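Local coordinates for MSHA biogenesis protein MshE (PDB 5HTL), which binds the second messenger cyclic di-GMP through its high-affinity MshEN domain and probably takes part in MSHA pilus biogenesis in Vibrio cholerae, at residues Asp68-His73 / Glu134-Asp139; Asp77-Leu82 / Arg91-Gly96. All coordinates share one frame; numbering follows the deposited sequence.

Interaction 1. Residues Asp68-His73 / Glu134-Asp139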
loop_
_atom_site.group_PDB
_atom_site.type_symbol
_atom_site.label_atom_id
_atom_site.label_comp_id
_atom_site.label_asym_id
_atom_site.label_seq_id
_atom_site.Cartn_x
_atom_site.Cartn_y
_atom_site.Cartn_z
ATOM N N ASP A 68 -5.925 1.015 -14.423
ATOM C CA ASP A 68 -6.227 1.662 -15.689
ATOM C C ASP A 68 -7.300 2.699 -15.406
ATOM O O ASP A 68 -8.496 2.396 -15.417
ATOM C CB ASP A 68 -6.734 0.638 -16.703
ATOM C CG ASP A 68 -7.051 1.256 -18.047
ATOM O OD1 ASP A 68 -6.969 2.498 -18.189
ATOM O OD2 ASP A 68 -7.402 0.487 -18.969
ATOM N N LEU A 69 -6.872 3.928 -15.162
ATOM C CA LEU A 69 -7.786 4.973 -14.746
ATOM C C LEU A 69 -8.765 5.385 -15.865
ATOM O O LEU A 69 -9.810 5.967 -15.597
ATOM C CB LEU A 69 -6.975 6.152 -14.213
ATOM C CG LEU A 69 -7.720 7.307 -13.567
ATOM C CD1 LEU A 69 -8.674 6.827 -12.471
ATOM C CD2 LEU A 69 -6.705 8.301 -13.015
ATOM N N SER A 70 -8.442 5.037 -17.107
ATOM C CA SER A 70 -9.332 5.334 -18.231
ATOM C C SER A 70 -10.586 4.460 -18.202
ATOM O O SER A 70 -11.587 4.757 -18.858
ATOM C CB SER A 70 -8.609 5.135 -19.560
ATOM O OG SER A 70 -8.511 3.762 -19.896
ATOM N N ARG A 71 -10.536 3.381 -17.431
ATOM C CA ARG A 71 -11.642 2.438 -17.390
ATOM C C ARG A 71 -12.082 2.137 -15.979
ATOM O O ARG A 71 -13.096 1.480 -15.766
ATOM C CB ARG A 71 -11.242 1.128 -18.067
ATOM C CG ARG A 71 -11.417 1.154 -19.566
ATOM C CD ARG A 71 -11.062 -0.182 -20.176
ATOM N NE ARG A 71 -12.202 -0.818 -20.826
ATOM C CZ ARG A 71 -12.444 -2.122 -20.786
ATOM N NH1 ARG A 71 -11.629 -2.927 -20.115
ATOM N NH2 ARG A 71 -13.504 -2.624 -21.406
ATOM N N ALA A 72 -11.297 2.596 -15.012
ATOM C CA ALA A 72 -11.540 2.217 -13.629
ATOM C C ALA A 72 -12.809 2.839 -13.061
ATOM O O ALA A 72 -13.275 3.890 -13.503
ATOM C CB ALA A 72 -10.336 2.564 -12.758
ATOM N N HIS A 73 -13.378 2.152 -12.077
ATOM C CA HIS A 73 -14.454 2.695 -11.274
ATOM C C HIS A 73 -13.937 3.920 -10.541
ATOM O O HIS A 73 -12.889 3.882 -9.887
ATOM C CB HIS A 73 -14.923 1.648 -10.258
ATOM C CG HIS A 73 -15.960 2.159 -9.311
ATOM N ND1 HIS A 73 -17.311 2.057 -9.561
ATOM C CD2 HIS A 73 -15.846 2.790 -8.116
ATOM C CE1 HIS A 73 -17.983 2.600 -8.563
ATOM N NE2 HIS A 73 -17.120 3.050 -7.673
ATOM N N GLU A 134 0.593 9.189 -15.530
ATOM C CA GLU A 134 0.329 10.615 -15.394
ATOM C C GLU A 134 -0.659 11.123 -16.436
ATOM O O GLU A 134 -1.532 11.929 -16.116
ATOM C CB GLU A 134 1.638 11.403 -15.441
ATOM C CG GLU A 134 1.516 12.844 -15.007
ATOM C CD GLU A 134 2.876 13.492 -14.857
ATOM O OE1 GLU A 134 3.578 13.174 -13.873
ATOM O OE2 GLU A 134 3.247 14.302 -15.731
ATOM N N LYS A 135 -0.551 10.624 -17.667
ATOM C CA LYS A 135 -1.464 11.047 -18.731
ATOM C C LYS A 135 -2.898 10.723 -18.344
ATOM O O LYS A 135 -3.802 11.536 -18.538
ATOM C CB LYS A 135 -1.117 10.366 -20.057
ATOM C CG LYS A 135 -1.937 10.878 -21.244
ATOM C CD LYS A 135 -1.628 10.110 -22.527
ATOM C CE LYS A 135 -2.288 10.751 -23.748
ATOM N NZ LYS A 135 -2.038 9.974 -25.001
ATOM N N GLN A 136 -3.108 9.547 -17.761
ATOM C CA GLN A 136 -4.448 9.163 -17.330
ATOM C C GLN A 136 -4.985 9.999 -16.181
ATOM O O GLN A 136 -6.185 10.285 -16.132
ATOM C CB GLN A 136 -4.488 7.690 -16.959
ATOM C CG GLN A 136 -4.333 6.778 -18.156
ATOM C CD GLN A 136 -4.644 5.354 -17.802
ATOM O OE1 GLN A 136 -4.680 5.003 -16.623
ATOM N NE2 GLN A 136 -4.872 4.520 -18.810
ATOM N N LEU A 137 -4.105 10.381 -15.257
ATOM C CA LEU A 137 -4.466 11.269 -14.153
ATOM C C LEU A 137 -4.959 12.609 -14.688
ATOM O O LEU A 137 -5.997 13.121 -14.259
ATOM C CB LEU A 137 -3.263 11.519 -13.237
ATOM C CG LEU A 137 -3.183 10.950 -11.816
ATOM C CD1 LEU A 137 -4.555 10.686 -11.188
ATOM C CD2 LEU A 137 -2.299 9.713 -11.772
ATOM N N VAL A 138 -4.205 13.184 -15.618
ATOM C CA VAL A 138 -4.555 14.482 -16.174
ATOM C C VAL A 138 -5.872 14.411 -16.950
ATOM O O VAL A 138 -6.729 15.290 -16.808
ATOM C CB VAL A 138 -3.409 15.044 -17.012
ATOM C CG1 VAL A 138 -3.847 16.322 -17.738
ATOM C CG2 VAL A 138 -2.209 15.315 -16.113
ATOM N N ASP A 139 -6.061 13.345 -17.731
ATOM C CA ASP A 139 -7.347 13.135 -18.392
ATOM C C ASP A 139 -8.459 13.040 -17.348
ATOM O O ASP A 139 -9.555 13.551 -17.552
ATOM C CB ASP A 139 -7.337 11.868 -19.245
ATOM C CG ASP A 139 -6.523 12.013 -20.511
ATOM O OD1 ASP A 139 -6.147 10.965 -21.085
ATOM O OD2 ASP A 139 -6.266 13.159 -20.938
#
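Q136 leans from the helix onto the turn D68-S70, and its side chain is the main bridge between the two segments. Its CB lies 4.0 Å from L69 CB. CG is anti to the carbonyl carbon (chi1 -69°), and the chain runs extended from there, bringing CD to 3.7 Å from L69 N. At the tip the two branches of the amide do different work. OE1 accepts L69 N at 2.8 Å, with the donor 43° above the carbonyl plane, while NE2 donates to D68 OD1 at 3.0 Å. The carboxylate and amide planes are only 15° apart, yet NE2 meets OD1 from above the carboxylate. S70 OG binds the same oxygen at 2.6 Å from the opposite face. Two donors, with S70 N weakly, thus grip OD1; they would restrict the rotation of the carboxylate and probably favour its charged form. Beside these polar bonds L69 CD2 packs against L137 CD1 at 3.7 Å, the two side chains crossing at about a right angle. D68 packs against N34 of the second subunit. R71 N to D68 O closes a type I beta turn at D68-R71, and the weak S70 N to D68 OD1 bond adds an Asx turn, the whole set against the C-terminal helix 134-144 of the MshEN domain by the two amide bonds of Q136 and the L69-L137 contact.

Interaction 2. Residues Asp77-Leu82 / Arg91-Gly96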
loop_
_atom_site.group_PDB
_atom_site.type_symbol
_atom_site.label_atom_id
_atom_site.label_comp_id
_atom_site.label_asym_id
_atom_site.label_seq_id
_atom_site.Cartn_x
_atom_site.Cartn_y
_atom_site.Cartn_z
ATOM N N ASP A 77 -18.533 11.346 -6.983
ATOM C CA ASP A 77 -18.892 12.145 -5.806
ATOM C C ASP A 77 -17.754 12.280 -4.798
ATOM O O ASP A 77 -17.793 13.144 -3.919
ATOM C CB ASP A 77 -20.101 11.542 -5.086
ATOM C CG ASP A 77 -21.333 12.420 -5.176
ATOM O OD1 ASP A 77 -21.659 13.091 -4.175
ATOM O OD2 ASP A 77 -21.974 12.441 -6.248
ATOM N N ALA A 78 -16.752 11.418 -4.907
ATOM C CA ALA A 78 -15.648 11.445 -3.961
ATOM C C ALA A 78 -14.552 12.382 -4.473
ATOM O O ALA A 78 -13.799 12.962 -3.686
ATOM C CB ALA A 78 -15.094 10.045 -3.754
ATOM N N VAL A 79 -14.489 12.531 -5.793
ATOM C CA VAL A 79 -13.478 13.374 -6.434
ATOM C C VAL A 79 -13.346 14.770 -5.800
ATOM O O VAL A 79 -12.241 15.159 -5.427
ATOM C CB VAL A 79 -13.699 13.485 -7.964
ATOM C CG1 VAL A 79 -12.777 14.532 -8.571
ATOM C CG2 VAL A 79 -13.507 12.131 -8.633
ATOM N N PRO A 80 -14.469 15.512 -5.648
ATOM C CA PRO A 80 -14.371 16.881 -5.121
ATOM C C PRO A 80 -13.804 17.057 -3.711
ATOM O O PRO A 80 -13.552 18.208 -3.339
ATOM C CB PRO A 80 -15.829 17.372 -5.138
ATOM C CG PRO A 80 -16.665 16.162 -5.299
ATOM C CD PRO A 80 -15.842 15.224 -6.107
ATOM N N LEU A 81 -13.644 15.990 -2.941
ATOM C CA LEU A 81 -13.085 16.089 -1.598
ATOM C C LEU A 81 -11.689 16.717 -1.606
ATOM O O LEU A 81 -11.269 17.353 -0.634
ATOM C CB LEU A 81 -13.074 14.718 -0.924
ATOM C CG LEU A 81 -14.484 14.134 -0.809
ATOM C CD1 LEU A 81 -14.481 12.713 -0.273
ATOM C CD2 LEU A 81 -15.389 15.024 0.041
ATOM N N LEU A 82 -10.971 16.528 -2.708
ATOM C CA LEU A 82 -9.712 17.226 -2.921
ATOM C C LEU A 82 -9.961 18.303 -3.966
ATOM O O LEU A 82 -10.345 18.000 -5.093
ATOM C CB LEU A 82 -8.662 16.237 -3.425
ATOM C CG LEU A 82 -7.231 16.724 -3.633
ATOM C CD1 LEU A 82 -6.648 17.172 -2.317
ATOM C CD2 LEU A 82 -6.386 15.611 -4.231
ATOM N N ARG A 91 -0.708 15.754 -8.314
ATOM C CA ARG A 91 -0.967 14.648 -9.243
ATOM C C ARG A 91 -1.633 13.478 -8.514
ATOM O O ARG A 91 -1.150 12.340 -8.536
ATOM C CB ARG A 91 0.302 14.243 -10.000
ATOM C CG ARG A 91 0.881 15.399 -10.837
ATOM C CD ARG A 91 2.206 15.012 -11.483
ATOM N NE ARG A 91 3.236 14.800 -10.474
ATOM C CZ ARG A 91 4.415 14.231 -10.711
ATOM N NH1 ARG A 91 4.728 13.836 -11.937
ATOM N NH2 ARG A 91 5.280 14.069 -9.723
ATOM N N ALA A 92 -2.762 13.783 -7.884
ATOM C CA ALA A 92 -3.501 12.839 -7.041
ATOM C C ALA A 92 -4.979 13.014 -7.300
ATOM O O ALA A 92 -5.459 14.136 -7.411
ATOM C CB ALA A 92 -3.197 13.106 -5.580
ATOM N N LEU A 93 -5.701 11.906 -7.405
ATOM C CA LEU A 93 -7.144 11.924 -7.631
ATOM C C LEU A 93 -7.835 11.002 -6.644
ATOM O O LEU A 93 -7.506 9.821 -6.557
ATOM C CB LEU A 93 -7.458 11.447 -9.052
ATOM C CG LEU A 93 -8.929 11.429 -9.494
ATOM C CD1 LEU A 93 -9.407 12.859 -9.649
ATOM C CD2 LEU A 93 -9.120 10.682 -10.808
ATOM N N VAL A 94 -8.800 11.536 -5.903
ATOM C CA VAL A 94 -9.618 10.722 -5.015
ATOM C C VAL A 94 -10.658 9.975 -5.841
ATOM O O VAL A 94 -11.504 10.595 -6.494
ATOM C CB VAL A 94 -10.361 11.587 -3.985
ATOM C CG1 VAL A 94 -11.137 10.697 -3.021
ATOM C CG2 VAL A 94 -9.382 12.472 -3.236
ATOM N N ILE A 95 -10.560 8.646 -5.857
ATOM C CA ILE A 95 -11.444 7.827 -6.690
ATOM C C ILE A 95 -12.419 6.980 -5.886
ATOM O O ILE A 95 -13.314 6.356 -6.448
ATOM C CB ILE A 95 -10.653 6.917 -7.670
ATOM C CG1 ILE A 95 -9.802 5.897 -6.912
ATOM C CG2 ILE A 95 -9.795 7.764 -8.617
ATOM C CD1 ILE A 95 -9.138 4.828 -7.816
ATOM N N GLY A 96 -12.248 6.962 -4.574
ATOM C CA GLY A 96 -13.163 6.225 -3.725
ATOM C C GLY A 96 -13.226 6.828 -2.345
ATOM O O GLY A 96 -12.224 7.345 -1.844
HETATM O O HOH W 1 -9.699 14.254 -6.197
#
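V79 O accepts a hydrogen bond of 2.8 Å from a water that in turn receives V94 N at 2.9 Å, so the backbones of turn and strand are joined through one solvent molecule. V94 O is met differently: V79 CG2 lies 3.3 Å from it and V79 CA-H points at it in a weak CH···O contact (140° at the hydrogen). This buried oxygen has no conventional hydrogen-bond partner. The other methyl of V79, CG1, is anti to the backbone N (chi1 171°) and packs against L93 CD1 at 3.9 Å. Residues 79-81 form a short 3-10 turn beside strand 92-98, an outermost strand of the mixed three-stranded sheet within this chain. That strand begins just after R91, whose positive phi closes a Schellman motif at the end of helix 84-90, and it carries a classic beta bulge where I95 and G96 face R103. V94 divides its methyls between two neighbours. CG1 comes within 3.6 Å of A78 O, which also accepts L81 N, whereas CG2 meets L82 CB at 3.8 Å. Toward the start of the strand, L82 CD2 comes to 3.6 Å from A92 O, and L118 of helix 112-121 packs against both L82 and A92.

In the fold
Interaction 2 is nested in sequence inside the loop closed by interaction 1, and their centres lie 12 Å apart. L93 joins them: its CD2 is 4.0 Å from L69 CD2, and its CB is 3.7 Å from L137 CD1. Strand 92-98 therefore packs on the helix and on the turn of interaction 1 while also receiving the 3-10 turn of interaction 2. Neither contact borders the cyclic di-GMP directly: the side chain of L137 is about 11 Å from a bound ligand and that of A92 about 13 Å. Segment 68-73 nevertheless follows closely on the ligand-pocket residues S63, L64 and P65.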